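Local coordinates for protein polyprenyl synthetase (Nonlabens dokdonensis, PDB 6KD7) that probably acts as a magnesium-dependent prenyltransferase that builds geranylgeranyl pyrophosphate by joining isoprenoid pyrophosphates, at residues A[67-70]-A[71-75]; A[130-133]-A[134-138]; A[267-270]-A[271-275]; A[238-241]-A[242-245]; A[289-292]-A[293-297]. One frame throughout, in Å; residues are numbered along the deposited sequence.

Contact 1 of 5, residues A[67-70]-A[71-75]. With PPV (pyrophosphate), chain B.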
loop_
_atom_site.group_PDB
_atom_site.type_symbol
_atom_site.label_atom_id
_atom_site.label_comp_id
_atom_site.label_asym_id
_atom_site.label_seq_id
_atom_site.Cartn_x
_atom_site.Cartn_y
_atom_site.Cartn_z
ATOM N N ALA A 67 -9.247 -23.679 -33.091
ATOM C CA ALA A 67 -10.063 -23.600 -31.854
ATOM C C ALA A 67 -9.205 -24.064 -30.670
ATOM O O ALA A 67 -9.260 -23.472 -29.576
ATOM C CB ALA A 67 -11.312 -24.454 -31.926
ATOM N N VAL A 68 -8.540 -25.184 -30.852
ATOM C CA VAL A 68 -7.707 -25.777 -29.795
ATOM C C VAL A 68 -6.667 -24.739 -29.326
ATOM O O VAL A 68 -6.504 -24.584 -28.124
ATOM C CB VAL A 68 -7.081 -27.077 -30.291
ATOM C CG1 VAL A 68 -5.866 -27.478 -29.489
ATOM C CG2 VAL A 68 -8.106 -28.174 -30.252
ATOM N N GLU A 69 -5.977 -24.090 -30.244
ATOM C CA GLU A 69 -4.905 -23.134 -29.927
ATOM C C GLU A 69 -5.545 -21.902 -29.274
ATOM O O GLU A 69 -4.927 -21.346 -28.354
ATOM C CB GLU A 69 -4.122 -22.757 -31.187
ATOM C CG GLU A 69 -3.009 -21.713 -30.980
ATOM C CD GLU A 69 -1.794 -22.258 -30.237
ATOM O OE1 GLU A 69 -1.807 -23.422 -29.777
ATOM O OE2 GLU A 69 -0.839 -21.502 -30.126
ATOM N N VAL A 70 -6.680 -21.436 -29.786
ATOM C CA VAL A 70 -7.324 -20.241 -29.198
ATOM C C VAL A 70 -7.730 -20.592 -27.768
ATOM O O VAL A 70 -7.423 -19.810 -26.860
ATOM C CB VAL A 70 -8.480 -19.751 -30.048
ATOM C CG1 VAL A 70 -9.276 -18.678 -29.342
ATOM C CG2 VAL A 70 -7.942 -19.221 -31.370
ATOM N N PHE A 71 -8.252 -21.793 -27.567
ATOM C CA PHE A 71 -8.686 -22.262 -26.243
ATOM C C PHE A 71 -7.483 -22.273 -25.319
ATOM O O PHE A 71 -7.566 -21.689 -24.225
ATOM C CB PHE A 71 -9.337 -23.648 -26.263
ATOM C CG PHE A 71 -9.598 -24.158 -24.883
ATOM C CD1 PHE A 71 -10.637 -23.642 -24.127
ATOM C CD2 PHE A 71 -8.767 -25.073 -24.305
ATOM C CE1 PHE A 71 -10.835 -24.055 -22.816
ATOM C CE2 PHE A 71 -8.962 -25.489 -22.996
ATOM C CZ PHE A 71 -9.993 -24.977 -22.255
ATOM N N HIS A 72 -6.431 -22.978 -25.708
ATOM C CA HIS A 72 -5.218 -23.121 -24.862
ATOM C C HIS A 72 -4.700 -21.725 -24.435
ATOM O O HIS A 72 -4.423 -21.558 -23.247
ATOM C CB HIS A 72 -4.136 -23.877 -25.597
ATOM C CG HIS A 72 -2.900 -24.058 -24.796
ATOM N ND1 HIS A 72 -2.912 -24.725 -23.569
ATOM C CD2 HIS A 72 -1.625 -23.698 -25.058
ATOM C CE1 HIS A 72 -1.693 -24.756 -23.106
ATOM N NE2 HIS A 72 -0.884 -24.150 -24.014
ATOM N N ASN A 73 -4.657 -20.777 -25.360
ATOM C CA ASN A 73 -4.145 -19.417 -25.114
ATOM C C ASN A 73 -5.114 -18.681 -24.194
ATOM O O ASN A 73 -4.617 -17.934 -23.357
ATOM C CB ASN A 73 -3.840 -18.667 -26.403
ATOM C CG ASN A 73 -2.502 -19.113 -26.952
ATOM O OD1 ASN A 73 -1.482 -18.682 -26.438
ATOM N ND2 ASN A 73 -2.507 -20.099 -27.842
ATOM N N PHE A 74 -6.402 -18.989 -24.283
ATOM C CA PHE A 74 -7.383 -18.379 -23.361
ATOM C C PHE A 74 -7.014 -18.819 -21.944
ATOM O O PHE A 74 -6.951 -17.972 -21.078
ATOM C CB PHE A 74 -8.795 -18.844 -23.711
ATOM C CG PHE A 74 -9.671 -19.179 -22.533
ATOM C CD1 PHE A 74 -10.204 -18.181 -21.740
ATOM C CD2 PHE A 74 -9.985 -20.491 -22.224
ATOM C CE1 PHE A 74 -11.024 -18.484 -20.668
ATOM C CE2 PHE A 74 -10.807 -20.791 -21.153
ATOM C CZ PHE A 74 -11.319 -19.787 -20.372
ATOM N N THR A 75 -6.685 -20.100 -21.770
ATOM C CA THR A 75 -6.326 -20.606 -20.447
ATOM C C THR A 75 -5.030 -19.924 -19.996
ATOM O O THR A 75 -4.896 -19.678 -18.805
ATOM C CB THR A 75 -6.248 -22.131 -20.363
ATOM O OG1 THR A 75 -5.084 -22.608 -21.018
ATOM C CG2 THR A 75 -7.488 -22.777 -20.927
HETATM O O11 PPV B . 4.111 -25.591 -22.374
HETATM P P1 PPV B . 3.391 -25.903 -23.640
HETATM O O21 PPV B . 2.344 -26.929 -23.434
HETATM O O31 PPV B . 4.331 -26.276 -24.736
HETATM O OPP PPV B . 2.583 -24.550 -24.112
HETATM P P2 PPV B . 2.891 -23.143 -24.878
HETATM O O12 PPV B . 3.570 -22.263 -23.896
HETATM O O22 PPV B . 3.790 -23.486 -26.029
HETATM O O32 PPV B . 1.600 -22.564 -25.342
#

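Contact 2 of 5, residues A[130-133]-A[134-138]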
loop_
_atom_site.group_PDB
_atom_site.type_symbol
_atom_site.label_atom_id
_atom_site.label_comp_id
_atom_site.label_asym_id
_atom_site.label_seq_id
_atom_site.Cartn_x
_atom_site.Cartn_y
_atom_site.Cartn_z
ATOM N N ASN A 130 -18.164 -29.928 -30.188
ATOM C CA ASN A 130 -18.622 -29.069 -29.064
ATOM C C ASN A 130 -18.637 -29.911 -27.811
ATOM O O ASN A 130 -18.126 -29.490 -26.768
ATOM C CB ASN A 130 -19.983 -28.426 -29.269
ATOM C CG ASN A 130 -19.834 -27.153 -30.031
ATOM O OD1 ASN A 130 -19.834 -27.171 -31.270
ATOM N ND2 ASN A 130 -19.733 -26.043 -29.313
ATOM N N LYS A 131 -19.177 -31.117 -27.907
ATOM C CA LYS A 131 -19.316 -31.983 -26.713
ATOM C C LYS A 131 -17.969 -32.365 -26.088
ATOM O O LYS A 131 -17.835 -32.181 -24.898
ATOM C CB LYS A 131 -20.102 -33.236 -27.093
ATOM C CG LYS A 131 -20.642 -34.033 -25.921
ATOM C CD LYS A 131 -21.878 -34.794 -26.287
ATOM C CE LYS A 131 -22.444 -35.591 -25.137
ATOM N NZ LYS A 131 -21.395 -36.374 -24.454
ATOM N N VAL A 132 -16.979 -32.789 -26.869
ATOM C CA VAL A 132 -15.708 -33.231 -26.233
ATOM C C VAL A 132 -14.927 -31.964 -25.801
ATOM O O VAL A 132 -14.271 -32.003 -24.732
ATOM C CB VAL A 132 -14.865 -34.163 -27.128
ATOM C CG1 VAL A 132 -14.403 -33.451 -28.384
ATOM C CG2 VAL A 132 -13.689 -34.722 -26.337
ATOM N N PHE A 133 -15.076 -30.870 -26.537
ATOM C CA PHE A 133 -14.395 -29.581 -26.271
ATOM C C PHE A 133 -14.854 -29.023 -24.908
ATOM O O PHE A 133 -13.996 -28.753 -24.051
ATOM C CB PHE A 133 -14.670 -28.578 -27.383
ATOM C CG PHE A 133 -14.015 -27.239 -27.196
ATOM C CD1 PHE A 133 -12.642 -27.082 -27.361
ATOM C CD2 PHE A 133 -14.777 -26.126 -26.879
ATOM C CE1 PHE A 133 -12.062 -25.828 -27.241
ATOM C CE2 PHE A 133 -14.185 -24.892 -26.668
ATOM C CZ PHE A 133 -12.833 -24.745 -26.887
ATOM N N SER A 134 -16.166 -28.929 -24.712
ATOM C CA SER A 134 -16.807 -28.411 -23.481
ATOM C C SER A 134 -16.469 -29.301 -22.301
ATOM O O SER A 134 -16.160 -28.793 -21.245
ATOM C CB SER A 134 -18.295 -28.245 -23.654
ATOM O OG SER A 134 -18.572 -27.206 -24.585
ATOM N N ARG A 135 -16.506 -30.607 -22.451
ATOM C CA ARG A 135 -16.186 -31.499 -21.324
ATOM C C ARG A 135 -14.718 -31.254 -20.934
ATOM O O ARG A 135 -14.407 -31.257 -19.732
ATOM C CB ARG A 135 -16.416 -32.957 -21.724
ATOM C CG ARG A 135 -16.089 -33.956 -20.617
ATOM C CD ARG A 135 -16.575 -35.395 -20.871
ATOM N NE ARG A 135 -16.013 -36.052 -22.059
ATOM C CZ ARG A 135 -16.627 -36.209 -23.251
ATOM N NH1 ARG A 135 -17.852 -35.761 -23.484
ATOM N NH2 ARG A 135 -15.988 -36.819 -24.228
ATOM N N THR A 136 -13.838 -31.158 -21.940
ATOM C CA THR A 136 -12.397 -30.900 -21.756
ATOM C C THR A 136 -12.230 -29.525 -21.080
ATOM O O THR A 136 -11.505 -29.459 -20.100
ATOM C CB THR A 136 -11.650 -31.028 -23.093
ATOM O OG1 THR A 136 -11.878 -32.383 -23.511
ATOM C CG2 THR A 136 -10.170 -30.719 -22.958
ATOM N N ALA A 137 -12.908 -28.491 -21.545
ATOM C CA ALA A 137 -12.705 -27.128 -21.014
ATOM C C ALA A 137 -13.085 -27.130 -19.519
ATOM O O ALA A 137 -12.336 -26.617 -18.690
ATOM C CB ALA A 137 -13.503 -26.163 -21.825
ATOM N N LEU A 138 -14.139 -27.846 -19.146
ATOM C CA LEU A 138 -14.650 -27.801 -17.768
ATOM C C LEU A 138 -13.714 -28.627 -16.930
ATOM O O LEU A 138 -13.496 -28.254 -15.761
ATOM C CB LEU A 138 -16.080 -28.314 -17.683
ATOM C CG LEU A 138 -16.729 -28.227 -16.295
ATOM C CD1 LEU A 138 -16.733 -26.772 -15.800
ATOM C CD2 LEU A 138 -18.167 -28.766 -16.333
HETATM O O HOH W 1 -19.839 -34.407 -22.344
#

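Contact 3 of 5, residues A[267-270]-A[271-275]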
loop_
_atom_site.group_PDB
_atom_site.type_symbol
_atom_site.label_atom_id
_atom_site.label_comp_id
_atom_site.label_asym_id
_atom_site.label_seq_id
_atom_site.Cartn_x
_atom_site.Cartn_y
_atom_site.Cartn_z
ATOM N N ILE A 267 17.287 -18.520 -1.322
ATOM C CA ILE A 267 16.428 -19.177 -2.348
ATOM C C ILE A 267 17.328 -20.113 -3.175
ATOM O O ILE A 267 17.046 -21.345 -3.202
ATOM C CB ILE A 267 15.687 -18.107 -3.164
ATOM C CG1 ILE A 267 14.661 -17.408 -2.264
ATOM C CG2 ILE A 267 15.062 -18.722 -4.421
ATOM C CD1 ILE A 267 13.932 -16.231 -2.911
ATOM N N ASP A 268 18.465 -19.595 -3.640
ATOM C CA ASP A 268 19.435 -20.401 -4.421
ATOM C C ASP A 268 19.943 -21.557 -3.556
ATOM O O ASP A 268 19.992 -22.665 -4.064
ATOM C CB ASP A 268 20.585 -19.541 -4.941
ATOM C CG ASP A 268 20.146 -18.570 -6.015
ATOM O OD1 ASP A 268 19.032 -18.719 -6.499
ATOM O OD2 ASP A 268 20.919 -17.674 -6.347
ATOM N N GLU A 269 20.249 -21.322 -2.277
ATOM C CA GLU A 269 20.710 -22.455 -1.433
ATOM C C GLU A 269 19.582 -23.472 -1.269
ATOM O O GLU A 269 19.878 -24.664 -1.191
ATOM C CB GLU A 269 21.296 -22.044 -0.085
ATOM C CG GLU A 269 21.761 -23.253 0.703
ATOM C CD GLU A 269 22.343 -23.005 2.079
ATOM O OE1 GLU A 269 22.427 -23.959 2.857
ATOM O OE2 GLU A 269 22.704 -21.870 2.358
ATOM N N LYS A 270 18.350 -22.991 -1.128
ATOM C CA LYS A 270 17.189 -23.900 -0.988
ATOM C C LYS A 270 17.076 -24.748 -2.259
ATOM O O LYS A 270 16.918 -25.953 -2.139
ATOM C CB LYS A 270 15.911 -23.080 -0.807
ATOM C CG LYS A 270 14.640 -23.905 -0.695
ATOM C CD LYS A 270 13.384 -23.094 -0.552
ATOM C CE LYS A 270 12.158 -23.956 -0.371
ATOM N NZ LYS A 270 10.945 -23.145 -0.165
ATOM N N LYS A 271 17.220 -24.127 -3.427
ATOM C CA LYS A 271 17.107 -24.871 -4.706
ATOM C C LYS A 271 18.215 -25.920 -4.814
ATOM O O LYS A 271 17.882 -27.069 -5.090
ATOM C CB LYS A 271 17.178 -23.897 -5.880
ATOM C CG LYS A 271 16.029 -22.908 -5.963
ATOM C CD LYS A 271 16.114 -22.000 -7.156
ATOM C CE LYS A 271 14.929 -21.073 -7.278
ATOM N NZ LYS A 271 15.028 -20.231 -8.485
ATOM N N GLU A 272 19.460 -25.554 -4.504
ATOM C CA GLU A 272 20.591 -26.524 -4.591
ATOM C C GLU A 272 20.363 -27.637 -3.585
ATOM O O GLU A 272 20.470 -28.820 -3.959
ATOM C CB GLU A 272 21.958 -25.843 -4.477
ATOM C CG GLU A 272 22.305 -25.002 -5.709
ATOM C CD GLU A 272 21.895 -25.591 -7.076
ATOM O OE1 GLU A 272 22.092 -26.837 -7.308
ATOM O OE2 GLU A 272 21.331 -24.820 -7.910
ATOM N N THR A 273 19.937 -27.309 -2.371
ATOM C CA THR A 273 19.808 -28.325 -1.306
ATOM C C THR A 273 18.640 -29.250 -1.616
ATOM O O THR A 273 18.791 -30.505 -1.446
ATOM C CB THR A 273 19.612 -27.679 0.070
ATOM O OG1 THR A 273 20.602 -26.663 0.232
ATOM C CG2 THR A 273 19.691 -28.711 1.163
ATOM N N VAL A 274 17.498 -28.675 -2.016
ATOM C CA VAL A 274 16.310 -29.521 -2.334
ATOM C C VAL A 274 16.637 -30.389 -3.560
ATOM O O VAL A 274 16.331 -31.587 -3.526
ATOM C CB VAL A 274 15.051 -28.673 -2.533
ATOM C CG1 VAL A 274 13.904 -29.511 -3.086
ATOM C CG2 VAL A 274 14.662 -28.010 -1.227
ATOM N N LYS A 275 17.266 -29.828 -4.595
ATOM C CA LYS A 275 17.704 -30.637 -5.778
ATOM C C LYS A 275 18.514 -31.836 -5.278
ATOM O O LYS A 275 18.162 -33.002 -5.639
ATOM C CB LYS A 275 18.428 -29.772 -6.804
ATOM C CG LYS A 275 17.469 -28.930 -7.636
ATOM C CD LYS A 275 18.116 -27.830 -8.429
ATOM C CE LYS A 275 19.119 -28.379 -9.417
ATOM N NZ LYS A 275 19.298 -27.426 -10.530
#

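Contact 4 of 5, residues A[238-241]-A[242-245]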
loop_
_atom_site.group_PDB
_atom_site.type_symbol
_atom_site.label_atom_id
_atom_site.label_comp_id
_atom_site.label_asym_id
_atom_site.label_seq_id
_atom_site.Cartn_x
_atom_site.Cartn_y
_atom_site.Cartn_z
ATOM N N TYR A 238 8.651 -33.779 -5.741
ATOM C CA TYR A 238 8.589 -33.632 -4.263
ATOM C C TYR A 238 7.814 -34.777 -3.606
ATOM O O TYR A 238 8.301 -35.328 -2.634
ATOM C CB TYR A 238 7.952 -32.298 -3.880
ATOM C CG TYR A 238 7.611 -32.143 -2.421
ATOM C CD1 TYR A 238 6.374 -32.515 -1.936
ATOM C CD2 TYR A 238 8.519 -31.608 -1.526
ATOM C CE1 TYR A 238 6.046 -32.367 -0.601
ATOM C CE2 TYR A 238 8.211 -31.455 -0.188
ATOM C CZ TYR A 238 6.968 -31.837 0.276
ATOM O OH TYR A 238 6.643 -31.695 1.584
ATOM N N LEU A 239 6.679 -35.158 -4.184
ATOM C CA LEU A 239 5.796 -36.190 -3.586
ATOM C C LEU A 239 6.537 -37.524 -3.459
ATOM O O LEU A 239 6.334 -38.197 -2.470
ATOM C CB LEU A 239 4.531 -36.320 -4.437
ATOM C CG LEU A 239 3.582 -35.126 -4.388
ATOM C CD1 LEU A 239 2.415 -35.326 -5.332
ATOM C CD2 LEU A 239 3.081 -34.887 -2.981
ATOM N N LYS A 240 7.373 -37.867 -4.430
ATOM C CA LYS A 240 8.137 -39.142 -4.429
ATOM C C LYS A 240 9.331 -39.009 -3.474
ATOM O O LYS A 240 9.608 -39.958 -2.751
ATOM C CB LYS A 240 8.612 -39.501 -5.842
ATOM C CG LYS A 240 7.515 -39.838 -6.830
ATOM C CD LYS A 240 6.571 -40.926 -6.367
ATOM C CE LYS A 240 7.155 -42.313 -6.502
ATOM N NZ LYS A 240 6.214 -43.295 -5.915
ATOM N N SER A 241 9.998 -37.862 -3.466
ATOM C CA SER A 241 11.141 -37.583 -2.566
ATOM C C SER A 241 10.733 -37.776 -1.097
ATOM O O SER A 241 11.500 -38.411 -0.362
ATOM C CB SER A 241 11.674 -36.250 -2.836
ATOM O OG SER A 241 12.270 -36.198 -4.116
ATOM N N ILE A 242 9.526 -37.375 -0.691
ATOM C CA ILE A 242 9.150 -37.445 0.740
ATOM C C ILE A 242 8.690 -38.851 1.109
ATOM O O ILE A 242 8.331 -39.029 2.264
ATOM C CB ILE A 242 8.108 -36.379 1.127
ATOM C CG1 ILE A 242 6.770 -36.549 0.412
ATOM C CG2 ILE A 242 8.707 -34.996 0.941
ATOM C CD1 ILE A 242 5.599 -35.844 1.104
ATOM N N GLU A 243 8.633 -39.799 0.179
ATOM C CA GLU A 243 8.283 -41.207 0.517
ATOM C C GLU A 243 9.473 -41.837 1.258
ATOM O O GLU A 243 9.281 -42.823 1.968
ATOM C CB GLU A 243 7.890 -41.979 -0.738
ATOM C CG GLU A 243 6.459 -41.697 -1.183
ATOM C CD GLU A 243 6.073 -42.316 -2.521
ATOM O OE1 GLU A 243 6.970 -42.813 -3.220
ATOM O OE2 GLU A 243 4.880 -42.317 -2.850
ATOM N N ASN A 244 10.627 -41.181 1.164
ATOM C CA ASN A 244 11.878 -41.634 1.818
ATOM C C ASN A 244 11.956 -41.014 3.215
ATOM O O ASN A 244 12.259 -39.827 3.316
ATOM C CB ASN A 244 13.086 -41.240 0.971
ATOM C CG ASN A 244 14.370 -41.883 1.440
ATOM O OD1 ASN A 244 15.280 -42.102 0.652
ATOM N ND2 ASN A 244 14.444 -42.182 2.720
ATOM N N ASN A 245 11.716 -41.826 4.244
ATOM C CA ASN A 245 11.710 -41.392 5.670
ATOM C C ASN A 245 13.051 -40.771 6.066
ATOM O O ASN A 245 13.055 -40.060 7.052
ATOM C CB ASN A 245 11.411 -42.521 6.645
ATOM C CG ASN A 245 10.216 -43.335 6.215
ATOM O OD1 ASN A 245 9.135 -42.792 6.006
ATOM N ND2 ASN A 245 10.416 -44.634 6.067
#

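Contact 5 of 5, residues A[289-292]-A[293-297]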
loop_
_atom_site.group_PDB
_atom_site.type_symbol
_atom_site.label_atom_id
_atom_site.label_comp_id
_atom_site.label_asym_id
_atom_site.label_seq_id
_atom_site.Cartn_x
_atom_site.Cartn_y
_atom_site.Cartn_z
ATOM N N ASP A 289 11.349 -42.597 -13.996
ATOM C CA ASP A 289 10.659 -43.895 -14.197
ATOM C C ASP A 289 9.201 -43.645 -14.602
ATOM O O ASP A 289 8.705 -44.319 -15.512
ATOM C CB ASP A 289 10.728 -44.810 -12.966
ATOM C CG ASP A 289 12.134 -45.339 -12.707
ATOM O OD1 ASP A 289 13.058 -45.128 -13.584
ATOM O OD2 ASP A 289 12.331 -45.866 -11.587
ATOM N N ALA A 290 8.515 -42.727 -13.939
ATOM C CA ALA A 290 7.093 -42.483 -14.234
ATOM C C ALA A 290 6.977 -41.900 -15.652
ATOM O O ALA A 290 6.024 -42.269 -16.348
ATOM C CB ALA A 290 6.486 -41.601 -13.174
ATOM N N ILE A 291 7.904 -41.047 -16.084
ATOM C CA ILE A 291 7.874 -40.456 -17.454
ATOM C C ILE A 291 8.038 -41.579 -18.487
ATOM O O ILE A 291 7.293 -41.594 -19.521
ATOM C CB ILE A 291 8.968 -39.409 -17.617
ATOM C CG1 ILE A 291 8.713 -38.187 -16.730
ATOM C CG2 ILE A 291 9.105 -38.994 -19.064
ATOM C CD1 ILE A 291 9.935 -37.337 -16.550
ATOM N N GLU A 292 9.018 -42.443 -18.232
ATOM C CA GLU A 292 9.367 -43.624 -19.061
ATOM C C GLU A 292 8.104 -44.487 -19.147
ATOM O O GLU A 292 7.678 -44.846 -20.247
ATOM C CB GLU A 292 10.555 -44.373 -18.437
ATOM C CG GLU A 292 10.726 -45.825 -18.877
ATOM C CD GLU A 292 10.989 -46.033 -20.370
ATOM O OE1 GLU A 292 11.274 -45.038 -21.093
ATOM O OE2 GLU A 292 10.868 -47.193 -20.830
ATOM N N SER A 293 7.472 -44.728 -18.019
ATOM C CA SER A 293 6.315 -45.632 -17.912
ATOM C C SER A 293 5.127 -45.070 -18.710
ATOM O O SER A 293 4.484 -45.837 -19.460
ATOM C CB SER A 293 6.019 -45.846 -16.485
ATOM O OG SER A 293 4.807 -46.559 -16.350
ATOM N N TYR A 294 4.840 -43.778 -18.567
ATOM C CA TYR A 294 3.742 -43.150 -19.346
ATOM C C TYR A 294 4.083 -43.149 -20.837
ATOM O O TYR A 294 3.184 -43.294 -21.643
ATOM C CB TYR A 294 3.356 -41.775 -18.806
ATOM C CG TYR A 294 2.479 -41.852 -17.589
ATOM C CD1 TYR A 294 1.165 -42.261 -17.688
ATOM C CD2 TYR A 294 2.972 -41.547 -16.338
ATOM C CE1 TYR A 294 0.354 -42.355 -16.576
ATOM C CE2 TYR A 294 2.173 -41.627 -15.214
ATOM C CZ TYR A 294 0.861 -42.037 -15.333
ATOM O OH TYR A 294 0.075 -42.118 -14.232
ATOM N N THR A 295 5.349 -42.913 -21.171
ATOM C CA THR A 295 5.753 -42.902 -22.595
ATOM C C THR A 295 5.513 -44.287 -23.198
ATOM O O THR A 295 4.958 -44.348 -24.279
ATOM C CB THR A 295 7.213 -42.481 -22.760
ATOM O OG1 THR A 295 7.374 -41.214 -22.135
ATOM C CG2 THR A 295 7.618 -42.368 -24.211
ATOM N N GLN A 296 5.869 -45.347 -22.479
ATOM C CA GLN A 296 5.673 -46.726 -22.983
ATOM C C GLN A 296 4.175 -46.976 -23.159
ATOM O O GLN A 296 3.793 -47.459 -24.217
ATOM C CB GLN A 296 6.330 -47.740 -22.048
ATOM C CG GLN A 296 7.849 -47.754 -22.145
ATOM C CD GLN A 296 8.375 -47.820 -23.559
ATOM O OE1 GLN A 296 7.882 -48.567 -24.390
ATOM N NE2 GLN A 296 9.399 -47.037 -23.843
ATOM N N LYS A 297 3.363 -46.534 -22.204
ATOM C CA LYS A 297 1.897 -46.727 -22.287
ATOM C C LYS A 297 1.395 -46.035 -23.555
ATOM O O LYS A 297 0.562 -46.613 -24.239
ATOM C CB LYS A 297 1.223 -46.106 -21.062
ATOM C CG LYS A 297 1.469 -46.820 -19.744
ATOM C CD LYS A 297 0.532 -46.366 -18.660
ATOM C CE LYS A 297 0.632 -47.172 -17.386
ATOM N NZ LYS A 297 -0.629 -47.103 -16.614
#

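Contact 1 of 5, residues A[67-70]-A[71-75]
Glu69 and Asn73 meet one helical turn apart on helix 58-82 of the mainly helical prenyl synthase fold. The tight side is polar and doubly bonded: Glu69 O accepts Asn73 N at 3.1 Å and Asn73 ND2 at 2.8 Å, the two donors arriving from opposite faces of the carbonyl plane. Asn73 CG lies anti to its carbonyl carbon (chi1 -80°), which turns the amide back toward the preceding turn, and Glu69 O sits close to that amide's plane. The Glu69 carboxylate, its plane 69° from the amide, has its strongest partner elsewhere, a salt bridge from OE2 to Arg41. Phe71 is also well packed: Thr75 CG2 stands 3.5 Å above one face of its ring, and Phe133 meets it edge-to-face. The side facing the pyrophosphate is looser. There the His72 imidazole makes two weak bonds to the ligand, which Arg43 also binds: NE2 to OPP at 3.5 Å and NE2 to O32 at 3.2 Å, with O32 lying in the ring plane at the imidazole edge.

Contact 2 of 5, residues A[130-133]-A[134-138]
Asn130 O receives Ser134 N at 2.9 Å, one turn further along helix 123-150; the Ser134 hydroxyl is hydrogen-bonded to Tyr115 OH. Lys131 comes next, its backbone O taking Arg135 N, while its chain bends at chi4 and NZ lies 3.7 Å from Arg135 NH1. These like charges share a water that accepts from both, 3.3 Å from Lys131 NZ and 2.7 Å from Arg135 NH1, in the plane of the guanidinium; it probably softens their repulsion. Val132 lies under that guanidinium, with CA over one face and CG2 3.8 Å from Arg135 NH2. Its carbonyl O is gripped twice, by Thr136 N at 2.9 Å and Thr136 OG1 at 2.7 Å, from opposite faces of the carbonyl plane. The hydroxyl reaches it because OG1 stands beside the Thr136 backbone N (chi1 -60°). A valine at Thr136 would probably leave Val132 O with the backbone N-H alone and put a methyl against it. Phe133 O closes the series on Ala137 N at 2.7 Å, and its ring is met edge-to-face by Tyr115 and Phe118. Val132 and Thr136 face helix 158-183, whereas Ser134 and Ala137 pack on the second subunit, as befits an interface helix of the prenyl synthase fold.

Contact 3 of 5, residues A[267-270]-A[271-275]
Thr273 OG1 donates to Glu269 O at 2.6 Å, and Thr273 N reaches the same oxygen at 2.9 Å from the opposite face of the carbonyl plane. With chi1 at -49°, OG1 points back along the helix, anti to the Thr273 carbonyl carbon, and also comes 3.6 Å from Glu269 CG. On another side of helix 264-281, Ile267 and Lys271 run side by side, pointing the same way, with Ile267 CG2 3.7 Å from Lys271 CE. Lys270 and Val274 repeat this alignment, Lys270 CG 4.1 Å from Val274 CG2. Further out, partners from other parts of the chain fix the ends of the lysines: Lys271 NZ forms a salt bridge with Glu224 and bonds to Val225 O, and Lys270 NZ donates to Asn232 OD1. Val274 packs on Leu251 and Trp254 of helix 248-254. Asp268 OD1 stays 4.7 Å from Lys271 NZ, too far for direct contact. The chemistry is thus divided: aliphatic lysine stems act as apolar surface within the helix, while their ammonium groups tie it to neighbouring segments.

Contact 4 of 5, residues A[238-241]-A[242-245]
Ile242 lays its CG2 methyl over one face of the Tyr238 ring, 3.9 Å from the centroid and 21° off the normal, a CH-pi contact displaced toward the rim. The CD1 end reaches the same ring, 3.9 Å from Tyr238 CE1. With chi1 at 64°, Ile242 CG1 occupies the crowded position between backbone N and carbonyl carbon, and it comes 3.3 Å from Leu239 O. Phe255 stacks on Tyr238 as well. Away from this apolar pair, Lys240 and Glu243 cross obliquely: the lysine chain, bent at chi2 and chi3, brings NZ to Glu243 OE1 at 2.8 Å, a salt bridge on the syn lone pair. With an alanine at Lys240 the Glu243 carboxylate would probably lose this mate and be freer to turn. In the backbone, Ile242 N still bonds Tyr238 O in helical fashion, but Glu243 N reaches Lys240 O at 3.1 Å from above the carbonyl plane. Asn244 N likewise reaches Ser241 O at 3.3 Å, closing a type I beta turn that ends helix 236-241.

Contact 5 of 5, residues A[289-292]-A[293-297]
The Tyr294 ring, approached obliquely by Ala290 O, has its CD2 3.1 Å from that oxygen, which also accepts the Tyr294 backbone N at 2.9 Å. Beyond the turn, the Tyr294 side chain packs against Asn200, Leu203 and Leu207 of helix 188-215. The other flat groups are the Glu292 carboxylate and the Gln296 amide, whose planes stand 39° apart. Gln296 NE2 donates to Glu292 OE2 over 3.4 Å at an N-H...acceptor angle of 126°, a long and bent bond that is weak. Closer than this is the aliphatic part of the glutamine, with Gln296 CG 3.3 Å from Glu292 OE2. Bends at chi2 in both chains bring their ends together although they leave successive turns. The carboxylate's stronger partner is Arg325, which forms a salt bridge to Glu292 OE1 and also touches Gln296. All this lies on helix 283-303 of the helical prenyl synthase fold, where the backbone bonds run four residues back, as from Gln296 N to Glu292 O. Ile291 O is the doubly used acceptor: Thr295 N comes at 2.9 Å and Thr295 OG1 at 2.6 Å, from opposite faces, the hydroxyl standing 36° out of the carbonyl plane. Thr295 is buried, and its hydroxyl spends its proton on this oxygen. Ile291 and Thr295 both lie against Met323, and Ile291 against Leu207 too.

Overall arrangement
Contacts 1 and 2 form a single packed unit, their centres about 12 Å apart: Phe71 CE1 lies 3.5 Å from Ala137 CB, and Phe71 CB 3.6 Å from Phe133 CE1. Contact 1 supplies His72 to the pyrophosphate pocket, completed by Arg43, Leu76, Arg88 and Phe205, while the side chain of Thr136 in contact 2 is about 13 Å from the ligand. Contacts 3 and 4 neighbour each other across the chain's centre from contact 1, centres about 16 Å apart and nearest atoms about 6 Å; both are about 35 Å from contact 1 between centres. Contact 5 approaches contact 4 to about 7 Å between nearest atoms, and its Ile291 side chain is about 14 Å from a bound magnesium ion.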